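Local coordinates for protein CdnC (Chryseobacterium gregarium DSM 19109, PDB 7MGV) that probably uses ATP to install omega-ester macrocycles in a ribosomally made precursor peptide, as a graspetide ATP-grasp ligase that binds ADP together with leader and core peptide, at residues Cys48-Arg52 against Lys82-Leu86; Val241-Tyr246 against Arg332-Ile337. One frame throughout, in Å; residues are numbered along the deposited sequence.

In the fold
Interactions 1 and 2 lie in different parts of the fold, yet both touch helix 35-46. In interaction 1, Cys48-Arg52 and Lys82-Leu86 join two sheets in the region of the MvdD-type pre-ATP-grasp domain; in interaction 2, a helix near the C-terminus packs on the hairpin of the sheet that supplies Glu235 and Ile303 to the ADP pocket. Their centres lie 23 Å apart and their nearest atoms about 9 Å apart. Val50 and Arg52 pack on helix 35-46 from strand 48-54, while Arg332, Ser334 and Lys335 touch it from helix 332-341. Neither contact includes a residue of the ADP pocket.

Interaction 1. Residues Cys48-Arg52 against Lys82-Leu86; sequences CEVIR and KKNSL
Ile51 and Asn84 have the nearest CA atoms of the two segments, 7.6 Å apart, where strands 48-52 and 83-85 run at 110° to each other with axes 9.0 Å apart. This is sheet-to-sheet packing: strand 48-54 is an outer strand of the parallel sheet that continues with strand 22-28, and strand 83-85 is an outer strand of a three-stranded antiparallel sheet. The junction illustrates how two sheets can be joined through side chains while each keeps its backbone bonds with its own neighbours, Ile51 with Ile24 and Ile26, Asn84 with Leu77.

Ile51 carries most of the join. CG1 lies beside the backbone N (chi1 -62°) and the chain then runs extended, which brings Ile51 CD1 against both Asn84 CB and Leu86 CD2, each 3.7 Å away. The Ile51 and Asn84 side chains overlap while pointing opposite ways, and the amide carbon and ND2 of Asn84 also lie against Ile51 CD1. CG2 of Ile51 touches Leu86 as well. Leu77 of strand 72-78 packs against both Ile51 and Leu86, extending the apolar patch.

Polar groups border this patch without bonding across it. Lys82 bends near its end and brings NZ to 3.4 Å from Arg52 N, a meeting of two donors. Nearby, the carboxylate of Glu49 and the amide of Asn84 are turned 54° apart, with Glu49 OE2 3.6 Å from Asn84 ND2.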
ATOM      1  N   CYS A  48     -25.982 -12.277 -13.281  1.00 66.80           N
ATOM      2  CA  CYS A  48     -24.539 -12.388 -13.414  1.00 64.26           C
ATOM      3  C   CYS A  48     -24.031 -13.579 -12.612  1.00 61.05           C
ATOM      4  O   CYS A  48     -24.708 -14.089 -11.715  1.00 55.51           O
ATOM      5  CB  CYS A  48     -23.837 -11.103 -12.957  1.00 59.74           C
ATOM      6  SG  CYS A  48     -24.322  -9.621 -13.877  1.00 67.99           S
ATOM      7  N   GLU A  49     -22.825 -14.020 -12.955  1.00 67.15           N
ATOM      8  CA  GLU A  49     -22.181 -15.144 -12.293  1.00 61.71           C
ATOM      9  C   GLU A  49     -21.178 -14.636 -11.266  1.00 62.54           C
ATOM     10  O   GLU A  49     -20.479 -13.646 -11.501  1.00 54.27           O
ATOM     11  CB  GLU A  49     -21.479 -16.049 -13.308  1.00 55.39           C
ATOM     12  CG  GLU A  49     -20.927 -17.334 -12.711  1.00 57.57           C
ATOM     13  CD  GLU A  49     -19.888 -17.997 -13.594  1.00 64.33           C
ATOM     14  OE1 GLU A  49     -19.794 -17.635 -14.786  1.00 66.85           O
ATOM     15  OE2 GLU A  49     -19.158 -18.879 -13.092  1.00 62.60           O
ATOM     16  N   VAL A  50     -21.115 -15.321 -10.127  1.00 62.01           N
ATOM     17  CA  VAL A  50     -20.200 -14.986  -9.042  1.00 59.27           C
ATOM     18  C   VAL A  50     -19.093 -16.030  -9.009  1.00 62.74           C
ATOM     19  O   VAL A  50     -19.368 -17.235  -8.991  1.00 64.57           O
ATOM     20  CB  VAL A  50     -20.932 -14.918  -7.690  1.00 55.74           C
ATOM     21  CG1 VAL A  50     -19.941 -15.036  -6.543  1.00 59.56           C
ATOM     22  CG2 VAL A  50     -21.724 -13.630  -7.578  1.00 58.96           C
ATOM     23  N   ILE A  51     -17.846 -15.568  -9.008  1.00 54.18           N
ATOM     24  CA  ILE A  51     -16.681 -16.426  -8.835  1.00 52.28           C
ATOM     25  C   ILE A  51     -16.069 -16.100  -7.480  1.00 54.93           C
ATOM     26  O   ILE A  51     -15.610 -14.974  -7.253  1.00 52.42           O
ATOM     27  CB  ILE A  51     -15.658 -16.240  -9.965  1.00 48.17           C
ATOM     28  CG1 ILE A  51     -16.277 -16.623 -11.310  1.00 49.98           C
ATOM     29  CG2 ILE A  51     -14.413 -17.070  -9.696  1.00 44.28           C
ATOM     30  CD1 ILE A  51     -15.327 -16.482 -12.477  1.00 41.99           C
ATOM     31  N   ARG A  52     -16.065 -17.083  -6.583  1.00 45.67           N
ATOM     32  CA  ARG A  52     -15.590 -16.890  -5.220  1.00 49.43           C
ATOM     33  C   ARG A  52     -14.127 -17.305  -5.126  1.00 51.26           C
ATOM     34  O   ARG A  52     -13.789 -18.470  -5.361  1.00 54.77           O
ATOM     35  CB  ARG A  52     -16.440 -17.691  -4.236  1.00 51.41           C
ATOM     36  CG  ARG A  52     -16.256 -17.293  -2.780  1.00 58.58           C
ATOM     37  CD  ARG A  52     -17.283 -17.979  -1.894  1.00 64.90           C
ATOM     38  NE  ARG A  52     -17.530 -17.241  -0.659  1.00 74.46           N
ATOM     39  CZ  ARG A  52     -17.147 -17.650   0.546  1.00 71.62           C
ATOM     40  NH1 ARG A  52     -16.496 -18.797   0.684  1.00 78.37           N
ATOM     41  NH2 ARG A  52     -17.417 -16.913   1.614  1.00 72.51           N
ATOM     42  N   LYS A  82     -14.989 -25.032  -8.168  1.00 91.41           N
ATOM     43  CA  LYS A  82     -15.105 -24.751  -9.592  1.00 84.23           C
ATOM     44  C   LYS A  82     -13.727 -24.498 -10.183  1.00 80.21           C
ATOM     45  O   LYS A  82     -12.741 -24.306  -9.468  1.00 75.12           O
ATOM     46  CB  LYS A  82     -16.013 -23.539  -9.852  1.00 81.98           C
ATOM     47  CG  LYS A  82     -17.003 -23.236  -8.734  1.00 75.49           C
ATOM     48  CD  LYS A  82     -17.804 -21.972  -9.011  1.00 71.84           C
ATOM     49  CE  LYS A  82     -16.972 -20.718  -8.788  1.00 75.95           C
ATOM     50  NZ  LYS A  82     -16.968 -20.296  -7.357  1.00 62.46           N
ATOM     51  N   LYS A  83     -13.667 -24.511 -11.512  1.00 71.86           N
ATOM     52  CA  LYS A  83     -12.504 -24.064 -12.268  1.00 66.97           C
ATOM     53  C   LYS A  83     -12.965 -22.978 -13.228  1.00 71.60           C
ATOM     54  O   LYS A  83     -13.866 -23.213 -14.041  1.00 70.08           O
ATOM     55  CB  LYS A  83     -11.848 -25.220 -13.025  1.00 57.22           C
ATOM     56  CG  LYS A  83     -10.482 -24.882 -13.599  1.00 63.09           C
ATOM     57  CD  LYS A  83     -10.378 -25.280 -15.062  1.00 59.45           C
ATOM     58  CE  LYS A  83     -11.210 -24.365 -15.949  1.00 65.74           C
ATOM     59  NZ  LYS A  83     -10.752 -22.950 -15.881  1.00 63.31           N
ATOM     60  N   ASN A  84     -12.355 -21.798 -13.135  1.00 67.86           N
ATOM     61  CA  ASN A  84     -12.815 -20.629 -13.869  1.00 64.20           C
ATOM     62  C   ASN A  84     -11.642 -19.948 -14.560  1.00 63.01           C
ATOM     63  O   ASN A  84     -10.477 -20.175 -14.225  1.00 62.45           O
ATOM     64  CB  ASN A  84     -13.517 -19.633 -12.937  1.00 56.51           C
ATOM     65  CG  ASN A  84     -14.626 -20.274 -12.124  1.00 61.64           C
ATOM     66  OD1 ASN A  84     -14.398 -20.750 -11.012  1.00 65.09           O
ATOM     67  ND2 ASN A  84     -15.834 -20.283 -12.675  1.00 64.80           N
ATOM     68  N   SER A  85     -11.968 -19.113 -15.544  1.00 60.40           N
ATOM     69  CA  SER A  85     -11.014 -18.213 -16.174  1.00 59.15           C
ATOM     70  C   SER A  85     -11.404 -16.780 -15.836  1.00 60.42           C
ATOM     71  O   SER A  85     -12.583 -16.422 -15.891  1.00 60.58           O
ATOM     72  CB  SER A  85     -10.973 -18.422 -17.693  1.00 58.82           C
ATOM     73  OG  SER A  85     -11.741 -17.445 -18.367  1.00 71.48           O
ATOM     74  N   LEU A  86     -10.416 -15.962 -15.473  1.00 62.67           N
ATOM     75  CA  LEU A  86     -10.690 -14.660 -14.880  1.00 60.79           C
ATOM     76  C   LEU A  86     -10.300 -13.473 -15.751  1.00 57.05           C
ATOM     77  O   LEU A  86     -10.657 -12.341 -15.408  1.00 59.75           O
ATOM     78  CB  LEU A  86      -9.969 -14.530 -13.532  1.00 61.68           C
ATOM     79  CG  LEU A  86     -10.215 -15.654 -12.526  1.00 54.13           C
ATOM     80  CD1 LEU A  86      -9.326 -15.466 -11.312  1.00 49.08           C
ATOM     81  CD2 LEU A  86     -11.680 -15.704 -12.123  1.00 44.29           C
TER

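Interaction 2. Residues Val241-Tyr246 against Arg332-Ile337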
ATOM      1  N   VAL A 241     -22.543   3.073  -0.792  1.00 43.71           N
ATOM      2  CA  VAL A 241     -22.329   2.158  -1.909  1.00 38.35           C
ATOM      3  C   VAL A 241     -22.634   2.953  -3.173  1.00 47.10           C
ATOM      4  O   VAL A 241     -23.803   3.176  -3.510  1.00 51.94           O
ATOM      5  CB  VAL A 241     -23.204   0.904  -1.816  1.00 39.97           C
ATOM      6  CG1 VAL A 241     -22.855  -0.069  -2.935  1.00 34.73           C
ATOM      7  CG2 VAL A 241     -23.050   0.244  -0.452  1.00 33.99           C
ATOM      8  N   GLY A 242     -21.589   3.382  -3.875  1.00 39.63           N
ATOM      9  CA  GLY A 242     -21.771   4.266  -5.007  1.00 42.61           C
ATOM     10  C   GLY A 242     -22.330   5.602  -4.567  1.00 44.32           C
ATOM     11  O   GLY A 242     -21.654   6.367  -3.872  1.00 39.65           O
ATOM     12  N   ARG A 243     -23.568   5.894  -4.961  1.00 47.26           N
ATOM     13  CA  ARG A 243     -24.270   7.084  -4.502  1.00 43.21           C
ATOM     14  C   ARG A 243     -25.415   6.747  -3.556  1.00 44.84           C
ATOM     15  O   ARG A 243     -26.218   7.627  -3.228  1.00 54.27           O
ATOM     16  CB  ARG A 243     -24.777   7.896  -5.696  1.00 44.74           C
ATOM     17  CG  ARG A 243     -23.688   8.229  -6.709  1.00 42.70           C
ATOM     18  CD  ARG A 243     -24.110   9.344  -7.652  1.00 38.79           C
ATOM     19  NE  ARG A 243     -24.331  10.609  -6.954  1.00 57.00           N
ATOM     20  CZ  ARG A 243     -23.367  11.462  -6.625  1.00 52.90           C
ATOM     21  NH1 ARG A 243     -22.104  11.191  -6.925  1.00 59.64           N
ATOM     22  NH2 ARG A 243     -23.665  12.589  -5.993  1.00 52.11           N
ATOM     23  N   ASP A 244     -25.505   5.497  -3.106  1.00 43.72           N
ATOM     24  CA  ASP A 244     -26.510   5.085  -2.134  1.00 46.17           C
ATOM     25  C   ASP A 244     -25.954   5.293  -0.730  1.00 46.93           C
ATOM     26  O   ASP A 244     -24.909   4.732  -0.381  1.00 50.03           O
ATOM     27  CB  ASP A 244     -26.908   3.624  -2.346  1.00 50.34           C
ATOM     28  CG  ASP A 244     -27.562   3.389  -3.693  1.00 56.17           C
ATOM     29  OD1 ASP A 244     -27.728   4.365  -4.454  1.00 52.44           O
ATOM     30  OD2 ASP A 244     -27.910   2.227  -3.993  1.00 62.45           O
ATOM     31  N   VAL A 245     -26.654   6.095   0.068  1.00 48.21           N
ATOM     32  CA  VAL A 245     -26.214   6.479   1.403  1.00 48.05           C
ATOM     33  C   VAL A 245     -27.168   5.861   2.416  1.00 47.82           C
ATOM     34  O   VAL A 245     -28.383   6.093   2.356  1.00 50.88           O
ATOM     35  CB  VAL A 245     -26.164   8.006   1.560  1.00 45.77           C
ATOM     36  CG1 VAL A 245     -25.753   8.382   2.972  1.00 46.00           C
ATOM     37  CG2 VAL A 245     -25.218   8.617   0.534  1.00 42.75           C
ATOM     38  N   TYR A 246     -26.623   5.084   3.351  1.00 44.63           N
ATOM     39  CA  TYR A 246     -27.394   4.474   4.428  1.00 45.01           C
ATOM     40  C   TYR A 246     -26.815   4.967   5.747  1.00 44.28           C
ATOM     41  O   TYR A 246     -25.679   4.630   6.095  1.00 51.52           O
ATOM     42  CB  TYR A 246     -27.347   2.947   4.349  1.00 42.52           C
ATOM     43  CG  TYR A 246     -27.843   2.374   3.040  1.00 48.39           C
ATOM     44  CD1 TYR A 246     -26.996   2.249   1.948  1.00 47.54           C
ATOM     45  CD2 TYR A 246     -29.159   1.952   2.901  1.00 52.45           C
ATOM     46  CE1 TYR A 246     -27.445   1.724   0.750  1.00 52.36           C
ATOM     47  CE2 TYR A 246     -29.618   1.425   1.707  1.00 54.76           C
ATOM     48  CZ  TYR A 246     -28.757   1.314   0.636  1.00 57.41           C
ATOM     49  OH  TYR A 246     -29.210   0.790  -0.553  1.00 55.67           O
ATOM     50  N   ARG A 332     -30.981  -4.034   1.993  1.00 58.59           N
ATOM     51  CA  ARG A 332     -30.869  -3.008   0.962  1.00 59.33           C
ATOM     52  C   ARG A 332     -29.417  -2.692   0.615  1.00 57.70           C
ATOM     53  O   ARG A 332     -29.120  -2.366  -0.538  1.00 49.95           O
ATOM     54  CB  ARG A 332     -31.600  -1.738   1.400  1.00 51.97           C
ATOM     55  CG  ARG A 332     -33.117  -1.834   1.306  1.00 56.53           C
ATOM     56  CD  ARG A 332     -33.572  -2.163  -0.111  1.00 64.78           C
ATOM     57  NE  ARG A 332     -33.844  -3.589  -0.285  1.00 67.43           N
ATOM     58  CZ  ARG A 332     -34.123  -4.161  -1.452  1.00 66.99           C
ATOM     59  NH1 ARG A 332     -34.169  -3.430  -2.557  1.00 64.69           N
ATOM     60  NH2 ARG A 332     -34.356  -5.464  -1.513  1.00 70.53           N
ATOM     61  N   ILE A 333     -28.502  -2.778   1.584  1.00 57.50           N
ATOM     62  CA  ILE A 333     -27.096  -2.506   1.291  1.00 54.40           C
ATOM     63  C   ILE A 333     -26.510  -3.611   0.419  1.00 49.91           C
ATOM     64  O   ILE A 333     -25.708  -3.349  -0.488  1.00 50.48           O
ATOM     65  CB  ILE A 333     -26.295  -2.327   2.594  1.00 49.53           C
ATOM     66  CG1 ILE A 333     -26.933  -1.247   3.469  1.00 47.25           C
ATOM     67  CG2 ILE A 333     -24.847  -1.975   2.289  1.00 45.50           C
ATOM     68  CD1 ILE A 333     -26.227  -1.041   4.793  1.00 42.19           C
ATOM     69  N   SER A 334     -26.896  -4.863   0.678  1.00 46.55           N
ATOM     70  CA  SER A 334     -26.453  -5.961  -0.176  1.00 50.33           C
ATOM     71  C   SER A 334     -26.982  -5.793  -1.595  1.00 48.43           C
ATOM     72  O   SER A 334     -26.263  -6.048  -2.569  1.00 51.90           O
ATOM     73  CB  SER A 334     -26.898  -7.298   0.413  1.00 52.08           C
ATOM     74  OG  SER A 334     -26.342  -7.497   1.700  1.00 54.49           O
ATOM     75  N   LYS A 335     -28.236  -5.358  -1.730  1.00 46.00           N
ATOM     76  CA  LYS A 335     -28.789  -5.082  -3.051  1.00 50.82           C
ATOM     77  C   LYS A 335     -28.039  -3.943  -3.729  1.00 44.68           C
ATOM     78  O   LYS A 335     -27.794  -3.981  -4.939  1.00 46.25           O
ATOM     79  CB  LYS A 335     -30.276  -4.749  -2.936  1.00 57.09           C
ATOM     80  CG  LYS A 335     -30.936  -4.370  -4.251  1.00 58.96           C
ATOM     81  CD  LYS A 335     -31.825  -5.491  -4.764  1.00 64.28           C
ATOM     82  CE  LYS A 335     -32.287  -5.224  -6.186  1.00 71.22           C
ATOM     83  NZ  LYS A 335     -31.147  -5.214  -7.141  1.00 64.78           N
ATOM     84  N   SER A 336     -27.667  -2.915  -2.966  1.00 41.14           N
ATOM     85  CA  SER A 336     -26.880  -1.825  -3.532  1.00 43.87           C
ATOM     86  C   SER A 336     -25.553  -2.338  -4.073  1.00 47.55           C
ATOM     87  O   SER A 336     -25.169  -2.023  -5.208  1.00 45.64           O
ATOM     88  CB  SER A 336     -26.661  -0.738  -2.475  1.00 43.34           C
ATOM     89  OG  SER A 336     -27.794   0.102  -2.377  1.00 49.34           O
ATOM     90  N   ILE A 337     -24.852  -3.145  -3.271  1.00 37.11           N
ATOM     91  CA  ILE A 337     -23.559  -3.676  -3.697  1.00 46.07           C
ATOM     92  C   ILE A 337     -23.715  -4.563  -4.925  1.00 38.77           C
ATOM     93  O   ILE A 337     -22.896  -4.512  -5.853  1.00 42.01           O
ATOM     94  CB  ILE A 337     -22.884  -4.426  -2.535  1.00 32.87           C
ATOM     95  CG1 ILE A 337     -22.568  -3.451  -1.400  1.00 39.62           C
ATOM     96  CG2 ILE A 337     -21.609  -5.121  -3.000  1.00 36.60           C
ATOM     97  CD1 ILE A 337     -22.127  -4.104  -0.124  1.00 42.42           C
TER
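Ile333 sets CG1 over one face of the Tyr246 ring, 3.8 Å from the ring centroid and 11° off the ring normal. This CH-pi contact is part of the packing of helix 332-341 on a beta hairpin, strands 234-241 and 244-251, whose type II' turn runs from Val241 to Asp244. Helix and strand 244-246 run nearly antiparallel, at 158°, so successive helical turns can meet residues spaced along the hairpin.

The ring is held from several directions. With CG beside the backbone N (chi1 -57°), Tyr246 reaches toward the helix and sets CE2 3.7 Å from Arg332 CB. Its hydroxyl arrives at the next helical turn, where Ser336 OG sits at the ring edge, in the ring plane. Val241 spans the same turn, its CG2 4.0 Å from Ile333 CG2 and its CG1 3.7 Å from Ile337 CG1, the Val241 and Ile337 side chains crossing at about a right angle. Phe321 packs on Ile333 and Ile337 and extends this apolar layer.

Within this setting, buried Ser336 links two hairpin side chains. Ser336 OG donates to the anti lone pair of Asp244 OD2 at 2.7 Å, and it also accepts from Tyr246. The modelled distance from Tyr246 OH to Ser336 OG, 2.4 Å, is very short and its exact value is doubtful. If that short contact is taken at face value, the serine hydroxyl would serve as both donor and acceptor. The bond from Ser336 to Asp244 is consistent with an ionised aspartate and gives the otherwise largely apolar interface a directional polar tie.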